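The same site in two structures of aminopeptidase from Aneurinibacillus sp., which probably acts as a zinc-dependent aminopeptidase, removing residues one at a time from the amino-terminal end of peptides: PDB 2EK8 (chain A, 1.80 Å), residues 228-233 and 271-276, and PDB 2EK9 (chain B, 1.97 Å), residues 228-233 and 271-276. Both blocks share one frame: the second was fitted to the first on N, CA, C and O of the twelve residues, RMSD 0.07 Å. Numbering follows each deposited sequence.

Structure 1 (2EK8). With ZN (zinc ion), chain C; ZN (zinc ion), chain D.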
loop_
_atom_site.group_PDB
_atom_site.type_symbol
_atom_site.label_atom_id
_atom_site.label_comp_id
_atom_site.label_asym_id
_atom_site.label_seq_id
_atom_site.Cartn_x
_atom_site.Cartn_y
_atom_site.Cartn_z
ATOM N N HIS A 228 -3.900 -0.227 7.166
ATOM C CA HIS A 228 -4.793 0.577 6.340
ATOM C C HIS A 228 -6.135 -0.128 6.226
ATOM O O HIS A 228 -6.196 -1.360 6.120
ATOM C CB HIS A 228 -4.180 0.869 4.961
ATOM C CG HIS A 228 -4.054 -0.326 4.065
ATOM N ND1 HIS A 228 -5.021 -0.670 3.143
ATOM C CD2 HIS A 228 -3.045 -1.213 3.902
ATOM C CE1 HIS A 228 -4.607 -1.714 2.445
ATOM N NE2 HIS A 228 -3.411 -2.063 2.886
ATOM N N HIS A 229 -7.208 0.659 6.266
ATOM C CA HIS A 229 -8.554 0.101 6.226
ATOM C C HIS A 229 -9.266 0.033 4.882
ATOM O O HIS A 229 -10.406 -0.433 4.815
ATOM C CB HIS A 229 -9.453 0.807 7.256
ATOM C CG HIS A 229 -9.369 2.308 7.237
ATOM N ND1 HIS A 229 -9.698 3.070 6.136
ATOM C CD2 HIS A 229 -9.041 3.186 8.215
ATOM C CE1 HIS A 229 -9.576 4.354 6.438
ATOM N NE2 HIS A 229 -9.178 4.449 7.694
ATOM N N ASP A 230 -8.610 0.486 3.818
ATOM C CA ASP A 230 -9.215 0.429 2.490
ATOM C C ASP A 230 -8.682 -0.796 1.760
ATOM O O ASP A 230 -7.662 -1.362 2.151
ATOM C CB ASP A 230 -8.879 1.685 1.679
ATOM C CG ASP A 230 -7.399 1.795 1.358
ATOM O OD1 ASP A 230 -6.579 1.669 2.293
ATOM O OD2 ASP A 230 -7.055 2.013 0.175
ATOM N N SER A 231 -9.388 -1.205 0.709
ATOM C CA SER A 231 -8.984 -2.349 -0.103
ATOM C C SER A 231 -9.179 -1.938 -1.560
ATOM O O SER A 231 -9.782 -0.897 -1.839
ATOM C CB SER A 231 -9.847 -3.578 0.217
ATOM O OG SER A 231 -11.162 -3.438 -0.302
ATOM N N VAL A 232 -8.666 -2.733 -2.492
ATOM C CA VAL A 232 -8.822 -2.395 -3.899
ATOM C C VAL A 232 -10.202 -2.806 -4.395
ATOM O O VAL A 232 -10.884 -3.622 -3.771
ATOM C CB VAL A 232 -7.740 -3.070 -4.780
ATOM C CG1 VAL A 232 -6.351 -2.611 -4.330
ATOM C CG2 VAL A 232 -7.857 -4.585 -4.698
ATOM N N GLU A 233 -10.607 -2.217 -5.514
ATOM C CA GLU A 233 -11.899 -2.492 -6.128
ATOM C C GLU A 233 -12.111 -4.000 -6.295
ATOM O O GLU A 233 -11.197 -4.722 -6.688
ATOM C CB GLU A 233 -11.962 -1.812 -7.498
ATOM C CG GLU A 233 -13.347 -1.724 -8.115
ATOM C CD GLU A 233 -14.187 -0.611 -7.515
ATOM O OE1 GLU A 233 -13.734 0.555 -7.533
ATOM O OE2 GLU A 233 -15.302 -0.899 -7.033
ATOM N N ALA A 271 -7.178 5.307 2.137
ATOM C CA ALA A 271 -6.593 5.459 0.811
ATOM C C ALA A 271 -5.142 5.009 0.663
ATOM O O ALA A 271 -4.356 5.662 -0.015
ATOM C CB ALA A 271 -6.724 6.911 0.367
ATOM N N GLU A 272 -4.787 3.889 1.281
ATOM C CA GLU A 272 -3.427 3.373 1.171
ATOM C C GLU A 272 -3.198 2.827 -0.236
ATOM O O GLU A 272 -2.115 2.971 -0.808
ATOM C CB GLU A 272 -3.212 2.261 2.203
ATOM C CG GLU A 272 -1.822 1.628 2.229
ATOM C CD GLU A 272 -1.594 0.585 1.138
ATOM O OE1 GLU A 272 -2.577 0.113 0.520
ATOM O OE2 GLU A 272 -0.417 0.228 0.912
ATOM N N GLU A 273 -4.233 2.213 -0.801
ATOM C CA GLU A 273 -4.127 1.614 -2.130
ATOM C C GLU A 273 -4.021 2.655 -3.243
ATOM O O GLU A 273 -3.620 2.330 -4.357
ATOM C CB GLU A 273 -5.328 0.698 -2.388
ATOM C CG GLU A 273 -5.508 -0.408 -1.345
ATOM C CD GLU A 273 -4.527 -1.562 -1.501
ATOM O OE1 GLU A 273 -3.565 -1.446 -2.294
ATOM O OE2 GLU A 273 -4.720 -2.589 -0.814
ATOM N N ASN A 274 -4.362 3.901 -2.925
ATOM C CA ASN A 274 -4.322 5.007 -3.884
ATOM C C ASN A 274 -2.988 5.737 -3.891
ATOM O O ASN A 274 -2.859 6.788 -4.523
ATOM C CB ASN A 274 -5.413 6.030 -3.560
ATOM C CG ASN A 274 -6.801 5.456 -3.671
ATOM O OD1 ASN A 274 -7.428 5.501 -4.735
ATOM N ND2 ASN A 274 -7.292 4.897 -2.575
ATOM N N GLY A 275 -2.003 5.200 -3.183
ATOM C CA GLY A 275 -0.709 5.855 -3.141
ATOM C C GLY A 275 -0.331 6.351 -1.757
ATOM O O GLY A 275 0.320 7.392 -1.615
ATOM N N LEU A 276 -0.747 5.609 -0.736
ATOM C CA LEU A 276 -0.428 5.943 0.649
ATOM C C LEU A 276 -0.888 7.349 1.038
ATOM O O LEU A 276 -0.259 7.999 1.870
ATOM C CB LEU A 276 1.087 5.838 0.864
ATOM C CG LEU A 276 1.791 4.631 0.231
ATOM C CD1 LEU A 276 3.289 4.699 0.504
ATOM C CD2 LEU A 276 1.209 3.348 0.797
HETATM ZN ZN ZN C . -2.174 -3.514 2.043
HETATM ZN ZN ZN D . -3.110 -3.805 -1.355
HETATM O O HOH W 1 -6.863 -4.797 -0.987
HETATM O O HOH W 2 -1.612 -3.019 0.139
#
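Glu272 lays its bent side chain over one face of the His228 ring, the carboxylate stacked on the ring with planes 21° apart and CG in a CH-pi contact 3.7 Å from the ring centroid. Its chi1 of -179° sets CG anti to the backbone N and against the ring face, and the bend at chi2 brings OE1 over it. His228 NE2 binds one zinc ion at 2.1 Å; ND1 gives a hydrogen bond to Asp230 OD1. That oxygen also takes Glu272 N, from the opposite face of the carboxylate plane, while Asp230 OD2 receives Glu273 N at 3.0 Å on its syn lone pair. Glu273 binds the second zinc through OE2 at 2.1 Å and OE1 at 2.6 Å, and Val232 CG1 packs on its CD. Water 2 bridges the metals and donates to Glu272 OE1 (3.3 Å). The contact is buried, between loops that follow the parallel-paired strands 222-228 and 263-269; Asp240, Asp301 and His371 complete the two-zinc site of this M28 peptidase.

Structure 2 (2EK9). With ZN (zinc ion), chain E; ZN (zinc ion), chain F; BES (2-(3-amino-2-hydroxy-4-phenyl-butyrylamino)-4-methyl-pentanoic acid), chain G.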
loop_
_atom_site.group_PDB
_atom_site.type_symbol
_atom_site.label_atom_id
_atom_site.label_comp_id
_atom_site.label_asym_id
_atom_site.label_seq_id
_atom_site.Cartn_x
_atom_site.Cartn_y
_atom_site.Cartn_z
ATOM N N HIS B 228 -3.852 -0.220 7.134
ATOM C CA HIS B 228 -4.761 0.582 6.317
ATOM C C HIS B 228 -6.104 -0.122 6.234
ATOM O O HIS B 228 -6.162 -1.350 6.149
ATOM C CB HIS B 228 -4.167 0.865 4.923
ATOM C CG HIS B 228 -4.060 -0.335 4.028
ATOM N ND1 HIS B 228 -5.060 -0.703 3.153
ATOM C CD2 HIS B 228 -3.045 -1.209 3.826
ATOM C CE1 HIS B 228 -4.664 -1.748 2.449
ATOM N NE2 HIS B 228 -3.445 -2.075 2.837
ATOM N N HIS B 229 -7.186 0.655 6.274
ATOM C CA HIS B 229 -8.525 0.076 6.249
ATOM C C HIS B 229 -9.241 0.021 4.906
ATOM O O HIS B 229 -10.372 -0.457 4.833
ATOM C CB HIS B 229 -9.428 0.760 7.293
ATOM C CG HIS B 229 -9.383 2.259 7.271
ATOM N ND1 HIS B 229 -9.728 3.005 6.165
ATOM C CD2 HIS B 229 -9.069 3.150 8.241
ATOM C CE1 HIS B 229 -9.629 4.291 6.454
ATOM N NE2 HIS B 229 -9.230 4.407 7.707
ATOM N N ASP B 230 -8.595 0.492 3.846
ATOM C CA ASP B 230 -9.209 0.439 2.521
ATOM C C ASP B 230 -8.684 -0.791 1.779
ATOM O O ASP B 230 -7.689 -1.389 2.187
ATOM C CB ASP B 230 -8.881 1.707 1.717
ATOM C CG ASP B 230 -7.406 1.815 1.364
ATOM O OD1 ASP B 230 -6.565 1.659 2.272
ATOM O OD2 ASP B 230 -7.084 2.065 0.178
ATOM N N SER B 231 -9.374 -1.184 0.711
ATOM C CA SER B 231 -8.947 -2.316 -0.106
ATOM C C SER B 231 -9.186 -1.920 -1.554
ATOM O O SER B 231 -9.827 -0.903 -1.819
ATOM C CB SER B 231 -9.729 -3.593 0.239
ATOM O OG SER B 231 -11.101 -3.492 -0.108
ATOM N N VAL B 232 -8.667 -2.704 -2.491
ATOM C CA VAL B 232 -8.842 -2.384 -3.899
ATOM C C VAL B 232 -10.219 -2.797 -4.407
ATOM O O VAL B 232 -10.920 -3.593 -3.775
ATOM C CB VAL B 232 -7.743 -3.048 -4.773
ATOM C CG1 VAL B 232 -6.365 -2.618 -4.274
ATOM C CG2 VAL B 232 -7.872 -4.567 -4.742
ATOM N N GLU B 233 -10.599 -2.228 -5.546
ATOM C CA GLU B 233 -11.880 -2.503 -6.183
ATOM C C GLU B 233 -12.075 -4.015 -6.344
ATOM O O GLU B 233 -11.141 -4.730 -6.702
ATOM C CB GLU B 233 -11.909 -1.821 -7.557
ATOM C CG GLU B 233 -13.238 -1.870 -8.284
ATOM C CD GLU B 233 -14.264 -0.925 -7.695
ATOM O OE1 GLU B 233 -13.962 0.284 -7.574
ATOM O OE2 GLU B 233 -15.376 -1.389 -7.361
ATOM N N ALA B 271 -7.243 5.299 2.128
ATOM C CA ALA B 271 -6.662 5.471 0.801
ATOM C C ALA B 271 -5.203 5.038 0.636
ATOM O O ALA B 271 -4.430 5.704 -0.051
ATOM C CB ALA B 271 -6.821 6.926 0.373
ATOM N N GLU B 272 -4.827 3.922 1.250
ATOM C CA GLU B 272 -3.462 3.419 1.129
ATOM C C GLU B 272 -3.229 2.881 -0.281
ATOM O O GLU B 272 -2.164 3.082 -0.865
ATOM C CB GLU B 272 -3.224 2.302 2.152
ATOM C CG GLU B 272 -1.807 1.725 2.199
ATOM C CD GLU B 272 -1.564 0.608 1.189
ATOM O OE1 GLU B 272 -2.538 0.095 0.596
ATOM O OE2 GLU B 272 -0.388 0.235 0.999
ATOM N N GLU B 273 -4.241 2.213 -0.829
ATOM C CA GLU B 273 -4.137 1.615 -2.160
ATOM C C GLU B 273 -4.009 2.665 -3.260
ATOM O O GLU B 273 -3.536 2.365 -4.358
ATOM C CB GLU B 273 -5.358 0.724 -2.431
ATOM C CG GLU B 273 -5.586 -0.373 -1.384
ATOM C CD GLU B 273 -4.615 -1.540 -1.497
ATOM O OE1 GLU B 273 -3.667 -1.462 -2.303
ATOM O OE2 GLU B 273 -4.803 -2.539 -0.765
ATOM N N ASN B 274 -4.420 3.892 -2.949
ATOM C CA ASN B 274 -4.364 5.006 -3.893
ATOM C C ASN B 274 -3.007 5.693 -3.899
ATOM O O ASN B 274 -2.821 6.694 -4.592
ATOM C CB ASN B 274 -5.423 6.050 -3.536
ATOM C CG ASN B 274 -6.820 5.482 -3.531
ATOM O OD1 ASN B 274 -7.539 5.551 -4.532
ATOM N ND2 ASN B 274 -7.211 4.898 -2.408
ATOM N N GLY B 275 -2.069 5.179 -3.110
ATOM C CA GLY B 275 -0.753 5.784 -3.065
ATOM C C GLY B 275 -0.328 6.277 -1.693
ATOM O O GLY B 275 0.379 7.281 -1.589
ATOM N N LEU B 276 -0.758 5.579 -0.644
ATOM C CA LEU B 276 -0.390 5.929 0.733
ATOM C C LEU B 276 -0.829 7.348 1.070
ATOM O O LEU B 276 -0.161 8.042 1.832
ATOM C CB LEU B 276 1.132 5.827 0.909
ATOM C CG LEU B 276 1.860 4.675 0.205
ATOM C CD1 LEU B 276 3.356 4.752 0.508
ATOM C CD2 LEU B 276 1.292 3.342 0.662
HETATM ZN ZN ZN E . -1.984 -3.529 1.963
HETATM ZN ZN ZN F . -3.010 -3.619 -1.360
HETATM N N2 BES G . -0.035 -5.058 0.163
HETATM C C1 BES G . 0.602 -3.757 0.210
HETATM C C6 BES G . 1.718 -3.699 -0.828
HETATM C C7 BES G . 2.525 -4.976 -0.770
HETATM C C8 BES G . 2.086 -6.106 -1.450
HETATM C C12 BES G . 3.706 -5.020 -0.039
HETATM C C9 BES G . 2.828 -7.281 -1.397
HETATM C C11 BES G . 4.447 -6.195 0.014
HETATM C C10 BES G . 4.008 -7.325 -0.665
HETATM C C2 BES G . -0.437 -2.672 -0.046
HETATM O O2 BES G . -1.739 -3.170 0.281
HETATM C C3 BES G . -0.401 -2.277 -1.493
HETATM O O3 BES G . -1.229 -2.714 -2.274
HETATM N N1 BES G . 0.567 -1.440 -1.856
HETATM C C4 BES G . 0.693 -0.993 -3.235
HETATM C C13 BES G . 1.818 0.034 -3.215
HETATM C C14 BES G . 1.281 1.427 -2.911
HETATM C C15 BES G . 2.281 2.500 -3.324
HETATM C C16 BES G . -0.069 1.651 -3.584
HETATM C C5 BES G . 1.063 -2.123 -4.150
HETATM O O1 BES G . 1.674 -3.103 -3.670
HETATM O O4 BES G . 0.748 -2.042 -5.357
HETATM O O HOH W 3 -6.801 -4.657 -1.014
#
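The His228 ring carries the bent Glu272 side chain over one face, the carboxylate stacked on it with planes 17° apart and CG in a CH-pi contact 3.9 Å from the ring centroid. A chi1 of -177° sets Glu272 CG anti to the backbone N and against the ring face, and the bend at chi2 brings OE1 over it. His228 NE2 binds one zinc ion at 2.2 Å, and ND1 gives a hydrogen bond to Asp230 OD1. Glu272 N meets the same oxygen from the opposite face of the carboxylate plane; Asp230 OD2 receives Glu273 N at 3.0 Å on its syn lone pair. The second zinc is held by Glu273 OE2 at 2.2 Å and OE1 at 2.4 Å, with Val232 CG1 packed on CD of that glutamate. Between the metals sits the hydroxyl oxygen O2 of bestatin, an aminopeptidase inhibitor, and its carbonyl O3 also binds the second zinc, at 2.2 Å. Glu272 OE2 lies 3.1 Å from bestatin C2, and Leu276 CD2 approaches the leucine-like branch.

Comparison
The main change is bestatin, modelled in structure 2 alone, where it touches His228(B), Glu272(B) and Glu273(B). Round it, Asp230(A), Val232(A), Glu273(A), Asn274(A) and Leu276(A) and their counterparts in B keep their places within the error, and the CA atoms that can be compared coincide to the same degree. The bonds from Glu272(A) N and Glu273(A) N to Asp230(A) recur between Glu272(B), Glu273(B) and Asp230(B). Water 1, which links Val232(A) N and Glu273(A) OE2, has water 3 at the same place in structure 2. Both zinc ions are present in each structure. The O2 of bestatin takes the place of water 2, which bridges the two zinc ions in structure 1, so an oxygen joins the metals in both and the ligand inherits that bridging position. What comes in addition is O3, the carbonyl oxygen, which enters the shell of the zinc held by Glu273(B); through O2 and O3 the inhibitor chelates this metal, a grip that would be expected to favour binding.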